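Side-chain contacts in bifunctional GH43-CE protein (PDB 6MLY), which probably removes xylose units from xylan-type chains through its family 43 glycoside hydrolase part, and also carries a carbohydrate esterase domain: residues R609-A612 against A613-K616; N320-K323 against G324-A327; V255-P258 against D259-F263; V730-G733 against E734-V738; P678-M681 against T682-E685. One frame throughout, in Å; residues are numbered along the deposited sequence.

Contact 1 (R609-A612 against A613-K616); sequences RANA and AKYK
Asn611 and Lys614 meet in the turn that follows helix 596-610. Asn611 is the first residue to leave helical backbone angles. Its side chain and that of Lys614 lie side by side and point the same way. Asn611 OD1 accepts a weak hydrogen bond from Lys614 NZ at 3.2 Å. The lysine chain starts out away from its own backbone N and bends at chi3 (59°), which brings the ammonium group to the amide. At the other end of the amide, Asn611 ND2 bonds to Phe607 O, one helical turn back. The ND2 bond and the weaker OD1 bond together favour this orientation of the amide.

The backbone bonds are less regular. Ala612 N still reaches Arg609 O at 3.2 Å. Past that point Lys614 N gives a weak bond to Asn611 O at 3.3 Å, bent to 128°. Tyr615 N gives another to Ala612 O at 3.2 Å, bent to 121°. Asn611 O also has Tyr615 CD2 at 3.4 Å. Tyr615 CE2 rests 4.0 Å from Asn611 CB. Lys614 CG sits over the centre of one face of the same ring.

Lys616 has a positive phi, and the chain passes from there into strand 617-619. The ring of Tyr615 makes an edge-to-face pair with Trp519, and the backbone of Lys616 bonds to Tyr546. Arg609 bonds to Arg668 O, while Arg609 and Ala612 both touch Thr619, so the turn joins the helix end to that strand at the surface of the esterase domain.

Contact 2 (N320-K323 against G324-A327); sequences NRKK and GERA
Arg321 reaches across to Ala327 and carries most of the contact. Just before it in the chain, Asn320 O takes a hydrogen bond from Arg321 NH1 at 3.1 Å.

The arginine chain bends at chi2 (-59°) and crosses Glu325 at about a right angle. The guanidinium group then grips one backbone atom side-on. Arg321 NE and Arg321 NH2 each give Ala327 O a hydrogen bond of 2.8 Å, and this oxygen sits near the guanidinium plane. Both nitrogens approach from the same face of the carbonyl plane. NH1 also forms a salt bridge with Asp317. Glu325 OE2 lies 4.0 Å from Arg321 NE but well out of the guanidinium plane, so only charge attraction is at work there.

Lys322 gives its backbone N to Glu325 OE1 at 3.1 Å, a fairly straight bond (162°) that arrives from above the carboxylate plane. Lys323 leads into Gly324, whose positive phi turns the chain.

This is an irregular chain reversal on the surface of the region assigned to the concanavalin A-like domain. Paired hydrogen bonds from Arg321 to Ala327 O and the bond from Lys322 N to Glu325 OE1 tie its two arms together.

Contact 3 (V255-P258 against D259-F263); sequences VDTP and DGRWF
Val255 pairs with Phe263, and Asp256 with Trp262, in a beta hairpin of strands 250-256 and 262-269. The hairpin lies in the family 43 domain, whose known fold is a five-bladed beta-propeller. A type I turn from Thr257 to Gly260 closes it. Gly260 has a phi of 103° and starts a G1 beta bulge with Arg261.

Backbone bonds come first. Val255 and Phe263 exchange two, with Phe263 N to Val255 O at 3.0 Å. Thr257 N bonds to Arg261 O at 2.9 Å, and Gly260 N closes the turn on Thr257 O at 2.7 Å.

Polar side chains add bonds at the turn. Thr257 OG1 lies between its own backbone N and carbonyl carbon (chi1 64°), where it accepts from Arg261 N at 2.8 Å. Asp259 and Arg261 form a salt bridge, with NE of Arg261 2.8 Å from OD2 of Asp259.

Apolar contacts follow on the face of Val255 and Phe263. Thr257 CG2 meets the edge of the Phe263 ring, 3.9 Å from CE1. Leu63 and Tyr42 pack nearby.

On the other face Asp256 and Trp262 lie side by side. The carboxylate of Asp256 reaches on to a salt bridge with Arg37. Asp256 CB makes a CH-pi contact, 3.5 Å from the centroid of the Trp262 six-membered ring and 1° off the ring normal.

Contact 4 (V730-G733 against E734-V738); sequences VIHG and EADTV
From His732 the chain runs through Gly733 and doubles back past Glu734 and Ala735, which returns Asp736 to the histidine four residues earlier. No clear hydrogen bond spans this turn. The side chains of His732 and Asp736 cross at about a right angle. Asp736 CB sits in the plane of the imidazole, at its edge, 3.5 Å from His732 NE2. The carboxylate is turned 55° from the ring, with Asp736 OD2 3.3 Å from His732 NE2. Asp736 CG is anti to its N (chi1 -164°), which directs the carboxylate to the His732 ring.

Both polar groups have partners beyond the turn. NE2 of His732 bonds to Val739 O and its ND1 to Ser744 OG, which fixes the rotation of the ring. Asp736 OD2 bonds to His768 ND1. This is consistent with Asp736 being the acid of a Ser628-His768-Asp736 catalytic triad, as in alpha/beta hydrolases, where the acid follows a strand. His732 would then be a second-shell neighbour of the acid.

Phe676 touches both His732 and Asp736. Strand 727-733 lies between the parallel strands 671-675 and 757-763, and helix 741-752 packs on Val730 through Ser744 and Phe747.

Contact 5 (P678-M681 against T682-E685); sequences PIDM and TRME
The chain turns tightly from Asp680 to Arg683, closed by a bond from Arg683 N to Asp680 O at 3.2 Å. Asp680 CG is anti to the backbone N (chi1 -174°), and this turns the carboxylate toward Thr682 and Arg683. Asp680 OD1 takes a hydrogen bond from Thr682 OG1 at 2.6 Å, on the syn side but tilted well out of the carboxylate plane. Thr682 N adds a weak bond to Asp680 OD1 at 3.5 Å, as in an Asx turn.

The other oxygen, Asp680 OD2, forms a salt bridge with Arg683 NE at 2.7 Å. The carboxylate and guanidinium planes are 65° apart. Arg683 also makes a cation-pi contact with Phe746.

The apolar contacts are separate. Met681 and Met684 run side by side, with their SD atoms 3.8 Å apart. Met684 SD also lies 4.0 Å from Pro678 CB. Pro678 touches residues of the probable nucleophile elbow and Ser-His-Asp triad, beside the likely esterase site.

Gln743 of helix 741-752 accepts from the backbone N of both Ile679 and Asp680. Helix 709-714 packs on Met681 and Thr682, and Glu697 of helix 696-701 touches both methionines, so the turn is wedged among three helices beyond strand 671-675.

Contacts 1 and 2 are surface turns, contact 3 is partly buried, and contacts 4 and 5 are buried. Contacts 1, 4 and 5 all belong to the esterase domain. Only contacts 4 and 5 touch each other: their centres are about 14 Å apart, Met684 packs on Val738, and both rest on helix 741-752. Contact 3 is far away in the glycosidase domain, about 76 Å between centres from contact 4. The chemistry follows the place. Weak bonds mark the helix end of contact 1, while in contact 2 charged side chains bond to backbone groups. Contact 3 adds regular strand pairing. Contact 5 combines a salt bridge with methionine packing, and contact 4 holds a probable catalytic acid.

Contact 1 (R609-A612 against A613-K616)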
loop_
_atom_site.group_PDB
_atom_site.type_symbol
_atom_site.label_atom_id
_atom_site.label_comp_id
_atom_site.label_asym_id
_atom_site.label_seq_id
_atom_site.Cartn_x
_atom_site.Cartn_y
_atom_site.Cartn_z
ATOM N N ARG A 609 -25.205 2.022 2.523
ATOM C CA ARG A 609 -26.236 1.292 3.244
ATOM C C ARG A 609 -26.115 -0.195 2.895
ATOM O O ARG A 609 -26.167 -1.053 3.772
ATOM C CB ARG A 609 -27.625 1.857 2.919
ATOM C CG ARG A 609 -27.895 3.230 3.527
ATOM C CD ARG A 609 -29.371 3.522 3.741
ATOM N NE ARG A 609 -29.588 4.710 4.554
ATOM C CZ ARG A 609 -29.616 5.960 4.088
ATOM N NH1 ARG A 609 -29.324 6.200 2.820
ATOM N NH2 ARG A 609 -29.932 6.969 4.888
ATOM N N ALA A 610 -25.917 -0.473 1.604
ATOM C CA ALA A 610 -25.912 -1.821 1.064
ATOM C C ALA A 610 -24.707 -2.611 1.591
ATOM O O ALA A 610 -24.786 -3.835 1.740
ATOM C CB ALA A 610 -25.911 -1.754 -0.443
ATOM N N ASN A 611 -23.601 -1.905 1.868
ATOM C CA ASN A 611 -22.363 -2.519 2.338
ATOM C C ASN A 611 -22.091 -2.127 3.796
ATOM O O ASN A 611 -20.956 -2.219 4.259
ATOM C CB ASN A 611 -21.190 -2.146 1.427
ATOM C CG ASN A 611 -21.261 -2.830 0.077
ATOM O OD1 ASN A 611 -20.585 -3.840 -0.153
ATOM N ND2 ASN A 611 -22.092 -2.300 -0.808
ATOM N N ALA A 612 -23.146 -1.744 4.528
ATOM C CA ALA A 612 -23.023 -1.164 5.873
ATOM C C ALA A 612 -22.409 -2.180 6.847
ATOM O O ALA A 612 -21.422 -1.876 7.528
ATOM C CB ALA A 612 -24.374 -0.687 6.349
ATOM N N ALA A 613 -22.999 -3.381 6.895
ATOM C CA ALA A 613 -22.587 -4.472 7.795
ATOM C C ALA A 613 -21.075 -4.731 7.692
ATOM O O ALA A 613 -20.411 -4.986 8.701
ATOM C CB ALA A 613 -23.378 -5.719 7.472
ATOM N N LYS A 614 -20.545 -4.654 6.469
ATOM C CA LYS A 614 -19.141 -4.960 6.167
ATOM C C LYS A 614 -18.192 -3.982 6.874
ATOM O O LYS A 614 -17.254 -4.417 7.537
ATOM C CB LYS A 614 -18.926 -4.926 4.652
ATOM C CG LYS A 614 -17.491 -4.711 4.196
ATOM C CD LYS A 614 -17.202 -5.333 2.848
ATOM C CE LYS A 614 -18.082 -4.801 1.736
ATOM N NZ LYS A 614 -17.995 -5.658 0.531
ATOM N N TYR A 615 -18.438 -2.672 6.710
ATOM C CA TYR A 615 -17.535 -1.601 7.193
ATOM C C TYR A 615 -17.996 -1.036 8.546
ATOM O O TYR A 615 -17.561 0.043 8.926
ATOM C CB TYR A 615 -17.437 -0.465 6.170
ATOM C CG TYR A 615 -16.967 -0.865 4.794
ATOM C CD1 TYR A 615 -15.637 -1.160 4.548
ATOM C CD2 TYR A 615 -17.846 -0.921 3.723
ATOM C CE1 TYR A 615 -15.194 -1.514 3.284
ATOM C CE2 TYR A 615 -17.422 -1.269 2.451
ATOM C CZ TYR A 615 -16.089 -1.567 2.231
ATOM O OH TYR A 615 -15.662 -1.918 0.982
ATOM N N LYS A 616 -18.856 -1.773 9.263
ATOM C CA LYS A 616 -19.319 -1.439 10.622
ATOM C C LYS A 616 -20.004 -0.062 10.624
ATOM O O LYS A 616 -19.769 0.752 11.525
ATOM C CB LYS A 616 -18.152 -1.489 11.618
ATOM C CG LYS A 616 -17.430 -2.830 11.726
ATOM C CD LYS A 616 -16.578 -2.985 12.980
ATOM C CE LYS A 616 -15.452 -1.973 13.081
ATOM N NZ LYS A 616 -14.674 -2.116 14.338
#

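Contact 2 (N320-K323 against G324-A327)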
loop_
_atom_site.group_PDB
_atom_site.type_symbol
_atom_site.label_atom_id
_atom_site.label_comp_id
_atom_site.label_asym_id
_atom_site.label_seq_id
_atom_site.Cartn_x
_atom_site.Cartn_y
_atom_site.Cartn_z
ATOM N N ASN A 320 17.905 -3.789 21.149
ATOM C CA ASN A 320 18.630 -4.120 22.369
ATOM C C ASN A 320 19.407 -5.408 22.127
ATOM O O ASN A 320 18.841 -6.375 21.617
ATOM C CB ASN A 320 17.706 -4.371 23.563
ATOM C CG ASN A 320 17.710 -3.264 24.590
ATOM O OD1 ASN A 320 18.760 -2.717 24.925
ATOM N ND2 ASN A 320 16.539 -2.967 25.120
ATOM N N ARG A 321 20.678 -5.409 22.538
ATOM C CA ARG A 321 21.586 -6.499 22.290
ATOM C C ARG A 321 22.244 -6.905 23.613
ATOM O O ARG A 321 22.752 -6.053 24.341
ATOM C CB ARG A 321 22.615 -6.081 21.234
ATOM C CG ARG A 321 22.014 -5.696 19.888
ATOM C CD ARG A 321 21.209 -6.809 19.233
ATOM N NE ARG A 321 20.747 -6.454 17.895
ATOM C CZ ARG A 321 19.544 -5.962 17.600
ATOM N NH1 ARG A 321 18.619 -5.840 18.539
ATOM N NH2 ARG A 321 19.272 -5.589 16.362
ATOM N N LYS A 322 22.188 -8.213 23.908
ATOM C CA LYS A 322 22.957 -8.858 24.977
ATOM C C LYS A 322 24.415 -9.004 24.513
ATOM O O LYS A 322 24.757 -8.616 23.395
ATOM C CB LYS A 322 22.346 -10.222 25.323
ATOM C CG LYS A 322 22.535 -11.313 24.268
ATOM C CD LYS A 322 23.098 -12.624 24.801
ATOM C CE LYS A 322 23.558 -13.561 23.700
ATOM N NZ LYS A 322 24.463 -14.622 24.205
ATOM N N LYS A 323 25.254 -9.596 25.369
ATOM C CA LYS A 323 26.685 -9.782 25.095
ATOM C C LYS A 323 26.887 -10.810 23.973
ATOM O O LYS A 323 26.477 -11.968 24.096
ATOM C CB LYS A 323 27.405 -10.234 26.371
ATOM C CG LYS A 323 28.926 -10.269 26.292
ATOM C CD LYS A 323 29.548 -8.930 25.932
ATOM C CE LYS A 323 30.594 -8.469 26.925
ATOM N NZ LYS A 323 29.984 -8.047 28.208
ATOM N N GLY A 324 27.531 -10.369 22.883
ATOM C CA GLY A 324 27.890 -11.231 21.754
ATOM C C GLY A 324 26.671 -11.816 21.058
ATOM O O GLY A 324 26.537 -13.029 20.942
ATOM N N GLU A 325 25.786 -10.930 20.596
ATOM C CA GLU A 325 24.572 -11.274 19.862
ATOM C C GLU A 325 24.704 -10.703 18.447
ATOM O O GLU A 325 25.347 -9.678 18.259
ATOM C CB GLU A 325 23.357 -10.696 20.594
ATOM C CG GLU A 325 22.013 -11.059 19.985
ATOM C CD GLU A 325 20.833 -10.301 20.577
ATOM O OE1 GLU A 325 20.828 -10.079 21.808
ATOM O OE2 GLU A 325 19.923 -9.924 19.805
ATOM N N ARG A 326 24.103 -11.371 17.459
ATOM C CA ARG A 326 24.024 -10.815 16.115
ATOM C C ARG A 326 23.582 -9.347 16.214
ATOM O O ARG A 326 22.558 -9.040 16.841
ATOM C CB ARG A 326 23.050 -11.619 15.246
ATOM C CG ARG A 326 23.712 -12.645 14.340
ATOM C CD ARG A 326 22.946 -12.822 13.043
ATOM N NE ARG A 326 22.937 -11.603 12.232
ATOM C CZ ARG A 326 23.772 -11.349 11.223
ATOM N NH1 ARG A 326 24.711 -12.221 10.900
ATOM N NH2 ARG A 326 23.660 -10.224 10.536
ATOM N N ALA A 327 24.358 -8.445 15.600
ATOM C CA ALA A 327 24.049 -7.016 15.592
ATOM C C ALA A 327 22.701 -6.768 14.900
ATOM O O ALA A 327 21.913 -5.961 15.375
ATOM C CB ALA A 327 25.159 -6.241 14.925
#

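Contact 3 (V255-P258 against D259-F263)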
loop_
_atom_site.group_PDB
_atom_site.type_symbol
_atom_site.label_atom_id
_atom_site.label_comp_id
_atom_site.label_asym_id
_atom_site.label_seq_id
_atom_site.Cartn_x
_atom_site.Cartn_y
_atom_site.Cartn_z
ATOM N N VAL A 255 10.867 -32.531 -3.387
ATOM C CA VAL A 255 11.377 -32.831 -2.058
ATOM C C VAL A 255 10.490 -33.919 -1.454
ATOM O O VAL A 255 9.276 -33.903 -1.633
ATOM C CB VAL A 255 11.420 -31.599 -1.138
ATOM C CG1 VAL A 255 10.064 -30.916 -1.035
ATOM C CG2 VAL A 255 11.942 -31.965 0.243
ATOM N N ASP A 256 11.126 -34.845 -0.732
ATOM C CA ASP A 256 10.463 -35.989 -0.139
ATOM C C ASP A 256 10.471 -35.813 1.381
ATOM O O ASP A 256 11.212 -34.988 1.904
ATOM C CB ASP A 256 11.125 -37.299 -0.576
ATOM C CG ASP A 256 12.571 -37.475 -0.128
ATOM O OD1 ASP A 256 13.292 -36.456 -0.013
ATOM O OD2 ASP A 256 12.971 -38.642 0.092
ATOM N N THR A 257 9.627 -36.593 2.061
ATOM C CA THR A 257 9.576 -36.649 3.515
ATOM C C THR A 257 10.183 -37.972 3.970
ATOM O O THR A 257 10.139 -38.949 3.229
ATOM C CB THR A 257 8.136 -36.494 4.029
ATOM O OG1 THR A 257 7.366 -37.607 3.568
ATOM C CG2 THR A 257 7.480 -35.206 3.581
ATOM N N PRO A 258 10.742 -38.059 5.198
ATOM C CA PRO A 258 11.308 -39.315 5.698
ATOM C C PRO A 258 10.367 -40.528 5.576
ATOM O O PRO A 258 10.844 -41.646 5.390
ATOM C CB PRO A 258 11.642 -39.030 7.175
ATOM C CG PRO A 258 10.994 -37.690 7.490
ATOM C CD PRO A 258 10.878 -36.964 6.168
ATOM N N ASP A 259 9.052 -40.299 5.671
ATOM C CA ASP A 259 8.053 -41.369 5.594
ATOM C C ASP A 259 7.644 -41.625 4.135
ATOM O O ASP A 259 6.878 -42.547 3.871
ATOM C CB ASP A 259 6.833 -41.061 6.465
ATOM C CG ASP A 259 6.043 -39.851 6.002
ATOM O OD1 ASP A 259 6.520 -38.721 6.230
ATOM O OD2 ASP A 259 4.967 -40.052 5.401
ATOM N N GLY A 260 8.135 -40.800 3.203
ATOM C CA GLY A 260 8.126 -41.125 1.775
ATOM C C GLY A 260 7.048 -40.398 0.982
ATOM O O GLY A 260 6.811 -40.741 -0.175
ATOM N N ARG A 261 6.397 -39.398 1.590
ATOM C CA ARG A 261 5.451 -38.529 0.876
ATOM C C ARG A 261 6.241 -37.538 0.013
ATOM O O ARG A 261 7.284 -37.042 0.439
ATOM C CB ARG A 261 4.545 -37.771 1.852
ATOM C CG ARG A 261 3.510 -38.636 2.554
ATOM C CD ARG A 261 2.865 -37.891 3.706
ATOM N NE ARG A 261 3.834 -37.591 4.752
ATOM C CZ ARG A 261 3.674 -36.663 5.687
ATOM N NH1 ARG A 261 2.609 -35.878 5.671
ATOM N NH2 ARG A 261 4.589 -36.524 6.631
ATOM N N TRP A 262 5.721 -37.245 -1.185
ATOM C CA TRP A 262 6.376 -36.332 -2.120
ATOM C C TRP A 262 5.592 -35.015 -2.256
ATOM O O TRP A 262 4.355 -34.960 -2.123
ATOM C CB TRP A 262 6.596 -37.019 -3.471
ATOM C CG TRP A 262 7.664 -38.066 -3.430
ATOM C CD1 TRP A 262 7.513 -39.384 -3.107
ATOM C CD2 TRP A 262 9.062 -37.883 -3.719
ATOM N NE1 TRP A 262 8.716 -40.033 -3.184
ATOM C CE2 TRP A 262 9.685 -39.139 -3.556
ATOM C CE3 TRP A 262 9.845 -36.787 -4.103
ATOM C CZ2 TRP A 262 11.051 -39.324 -3.754
ATOM C CZ3 TRP A 262 11.196 -36.975 -4.306
ATOM C CH2 TRP A 262 11.787 -38.227 -4.133
ATOM N N PHE A 263 6.357 -33.947 -2.514
ATOM C CA PHE A 263 5.864 -32.598 -2.695
ATOM C C PHE A 263 6.675 -31.917 -3.802
ATOM O O PHE A 263 7.834 -32.259 -4.027
ATOM C CB PHE A 263 5.975 -31.815 -1.384
ATOM C CG PHE A 263 5.037 -32.277 -0.297
ATOM C CD1 PHE A 263 5.412 -33.271 0.592
ATOM C CD2 PHE A 263 3.774 -31.716 -0.167
ATOM C CE1 PHE A 263 4.545 -33.696 1.587
ATOM C CE2 PHE A 263 2.909 -32.141 0.831
ATOM C CZ PHE A 263 3.295 -33.131 1.705
#

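Contact 4 (V730-G733 against E734-V738)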
loop_
_atom_site.group_PDB
_atom_site.type_symbol
_atom_site.label_atom_id
_atom_site.label_comp_id
_atom_site.label_asym_id
_atom_site.label_seq_id
_atom_site.Cartn_x
_atom_site.Cartn_y
_atom_site.Cartn_z
ATOM N N VAL A 730 -25.992 26.122 7.439
ATOM C CA VAL A 730 -25.305 26.812 6.361
ATOM C C VAL A 730 -24.270 27.748 6.987
ATOM O O VAL A 730 -24.571 28.415 7.971
ATOM C CB VAL A 730 -26.289 27.578 5.460
ATOM C CG1 VAL A 730 -25.567 28.275 4.317
ATOM C CG2 VAL A 730 -27.385 26.668 4.926
ATOM N N ILE A 731 -23.064 27.772 6.404
ATOM C CA ILE A 731 -21.930 28.572 6.898
ATOM C C ILE A 731 -21.270 29.288 5.711
ATOM O O ILE A 731 -21.065 28.681 4.659
ATOM C CB ILE A 731 -20.919 27.687 7.655
ATOM C CG1 ILE A 731 -21.600 26.817 8.718
ATOM C CG2 ILE A 731 -19.803 28.539 8.244
ATOM C CD1 ILE A 731 -20.648 25.938 9.507
ATOM N N HIS A 732 -20.918 30.567 5.899
ATOM C CA HIS A 732 -20.418 31.408 4.811
ATOM C C HIS A 732 -19.724 32.659 5.357
ATOM O O HIS A 732 -20.258 33.348 6.225
ATOM C CB HIS A 732 -21.557 31.821 3.866
ATOM C CG HIS A 732 -21.104 32.061 2.467
ATOM N ND1 HIS A 732 -21.718 31.471 1.383
ATOM C CD2 HIS A 732 -20.084 32.792 1.970
ATOM C CE1 HIS A 732 -21.105 31.840 0.278
ATOM N NE2 HIS A 732 -20.098 32.648 0.611
ATOM N N GLY A 733 -18.546 32.957 4.803
ATOM C CA GLY A 733 -17.783 34.154 5.130
ATOM C C GLY A 733 -18.373 35.401 4.490
ATOM O O GLY A 733 -19.085 35.313 3.485
ATOM N N GLU A 734 -18.056 36.563 5.079
ATOM C CA GLU A 734 -18.535 37.874 4.633
ATOM C C GLU A 734 -17.621 38.453 3.542
ATOM O O GLU A 734 -17.977 39.435 2.903
ATOM C CB GLU A 734 -18.602 38.835 5.822
ATOM C CG GLU A 734 -19.725 38.527 6.799
ATOM C CD GLU A 734 -19.988 39.621 7.819
ATOM O OE1 GLU A 734 -19.013 40.117 8.423
ATOM O OE2 GLU A 734 -21.169 39.988 7.993
ATOM N N ALA A 735 -16.447 37.840 3.340
ATOM C CA ALA A 735 -15.446 38.280 2.356
ATOM C C ALA A 735 -15.057 37.110 1.433
ATOM O O ALA A 735 -13.877 36.883 1.161
ATOM C CB ALA A 735 -14.248 38.847 3.078
ATOM N N ASP A 736 -16.074 36.384 0.957
ATOM C CA ASP A 736 -15.942 35.275 0.030
ATOM C C ASP A 736 -16.146 35.796 -1.399
ATOM O O ASP A 736 -17.253 36.191 -1.764
ATOM C CB ASP A 736 -16.957 34.188 0.379
ATOM C CG ASP A 736 -16.676 32.845 -0.263
ATOM O OD1 ASP A 736 -16.231 32.832 -1.432
ATOM O OD2 ASP A 736 -16.902 31.826 0.416
ATOM N N THR A 737 -15.081 35.756 -2.208
ATOM C CA THR A 737 -14.999 36.520 -3.455
ATOM C C THR A 737 -15.294 35.655 -4.692
ATOM O O THR A 737 -15.281 36.179 -5.803
ATOM C CB THR A 737 -13.633 37.208 -3.573
ATOM O OG1 THR A 737 -12.594 36.246 -3.364
ATOM C CG2 THR A 737 -13.477 38.342 -2.583
ATOM N N VAL A 738 -15.568 34.355 -4.519
ATOM C CA VAL A 738 -15.922 33.495 -5.667
ATOM C C VAL A 738 -17.395 33.081 -5.557
ATOM O O VAL A 738 -18.106 33.095 -6.563
ATOM C CB VAL A 738 -14.982 32.279 -5.833
ATOM C CG1 VAL A 738 -13.541 32.710 -6.067
ATOM C CG2 VAL A 738 -15.055 31.301 -4.674
#

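Contact 5 (P678-M681 against T682-E685)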
loop_
_atom_site.group_PDB
_atom_site.type_symbol
_atom_site.label_atom_id
_atom_site.label_comp_id
_atom_site.label_asym_id
_atom_site.label_seq_id
_atom_site.Cartn_x
_atom_site.Cartn_y
_atom_site.Cartn_z
ATOM N N PRO A 678 -22.631 27.327 -3.656
ATOM C CA PRO A 678 -23.529 28.002 -4.595
ATOM C C PRO A 678 -24.886 27.284 -4.594
ATOM O O PRO A 678 -24.934 26.084 -4.331
ATOM C CB PRO A 678 -22.779 27.890 -5.935
ATOM C CG PRO A 678 -21.948 26.627 -5.805
ATOM C CD PRO A 678 -21.596 26.527 -4.336
ATOM N N ILE A 679 -25.969 28.016 -4.866
ATOM C CA ILE A 679 -27.323 27.462 -4.758
ATOM C C ILE A 679 -28.143 27.852 -5.997
ATOM O O ILE A 679 -28.620 26.982 -6.734
ATOM C CB ILE A 679 -27.979 27.896 -3.428
ATOM C CG1 ILE A 679 -27.634 26.935 -2.285
ATOM C CG2 ILE A 679 -29.487 28.053 -3.567
ATOM C CD1 ILE A 679 -26.349 27.254 -1.552
ATOM N N ASP A 680 -28.312 29.161 -6.212
ATOM C CA ASP A 680 -29.176 29.670 -7.270
ATOM C C ASP A 680 -28.312 30.390 -8.307
ATOM O O ASP A 680 -27.906 31.531 -8.093
ATOM C CB ASP A 680 -30.257 30.587 -6.694
ATOM C CG ASP A 680 -31.291 31.041 -7.708
ATOM O OD1 ASP A 680 -31.472 30.345 -8.728
ATOM O OD2 ASP A 680 -31.909 32.086 -7.463
ATOM N N MET A 681 -28.058 29.718 -9.436
ATOM C CA MET A 681 -27.156 30.246 -10.454
ATOM C C MET A 681 -27.892 31.281 -11.318
ATOM O O MET A 681 -27.265 31.958 -12.133
ATOM C CB MET A 681 -26.586 29.139 -11.348
ATOM C CG MET A 681 -26.092 27.907 -10.594
ATOM S SD MET A 681 -25.148 28.266 -9.089
ATOM C CE MET A 681 -25.365 26.709 -8.228
ATOM N N THR A 682 -29.212 31.416 -11.119
ATOM C CA THR A 682 -30.007 32.464 -11.773
ATOM C C THR A 682 -29.690 33.827 -11.142
ATOM O O THR A 682 -29.994 34.864 -11.731
ATOM C CB THR A 682 -31.512 32.170 -11.708
ATOM O OG1 THR A 682 -31.960 32.367 -10.369
ATOM C CG2 THR A 682 -31.873 30.768 -12.150
ATOM N N ARG A 683 -29.087 33.813 -9.946
ATOM C CA ARG A 683 -28.695 35.020 -9.228
ATOM C C ARG A 683 -27.271 34.866 -8.680
ATOM O O ARG A 683 -26.973 35.318 -7.573
ATOM C CB ARG A 683 -29.700 35.289 -8.104
ATOM C CG ARG A 683 -31.141 35.388 -8.585
ATOM C CD ARG A 683 -32.108 35.748 -7.483
ATOM N NE ARG A 683 -32.470 34.598 -6.673
ATOM C CZ ARG A 683 -32.732 34.643 -5.371
ATOM N NH1 ARG A 683 -32.552 35.760 -4.689
ATOM N NH2 ARG A 683 -33.167 33.564 -4.752
ATOM N N MET A 684 -26.396 34.238 -9.477
ATOM C CA MET A 684 -25.012 33.974 -9.088
ATOM C C MET A 684 -24.149 35.213 -9.348
ATOM O O MET A 684 -23.146 35.412 -8.665
ATOM C CB MET A 684 -24.434 32.790 -9.866
ATOM C CG MET A 684 -23.203 32.182 -9.212
ATOM S SD MET A 684 -23.552 31.400 -7.616
ATOM C CE MET A 684 -22.126 31.948 -6.682
ATOM N N GLU A 685 -24.543 36.018 -10.342
ATOM C CA GLU A 685 -23.805 37.212 -10.764
ATOM C C GLU A 685 -24.434 38.443 -10.105
ATOM O O GLU A 685 -25.610 38.738 -10.338
ATOM C CB GLU A 685 -23.831 37.334 -12.292
ATOM C CG GLU A 685 -22.558 37.914 -12.897
ATOM C CD GLU A 685 -22.364 39.410 -12.700
ATOM O OE1 GLU A 685 -23.165 40.196 -13.252
ATOM O OE2 GLU A 685 -21.407 39.787 -11.995
#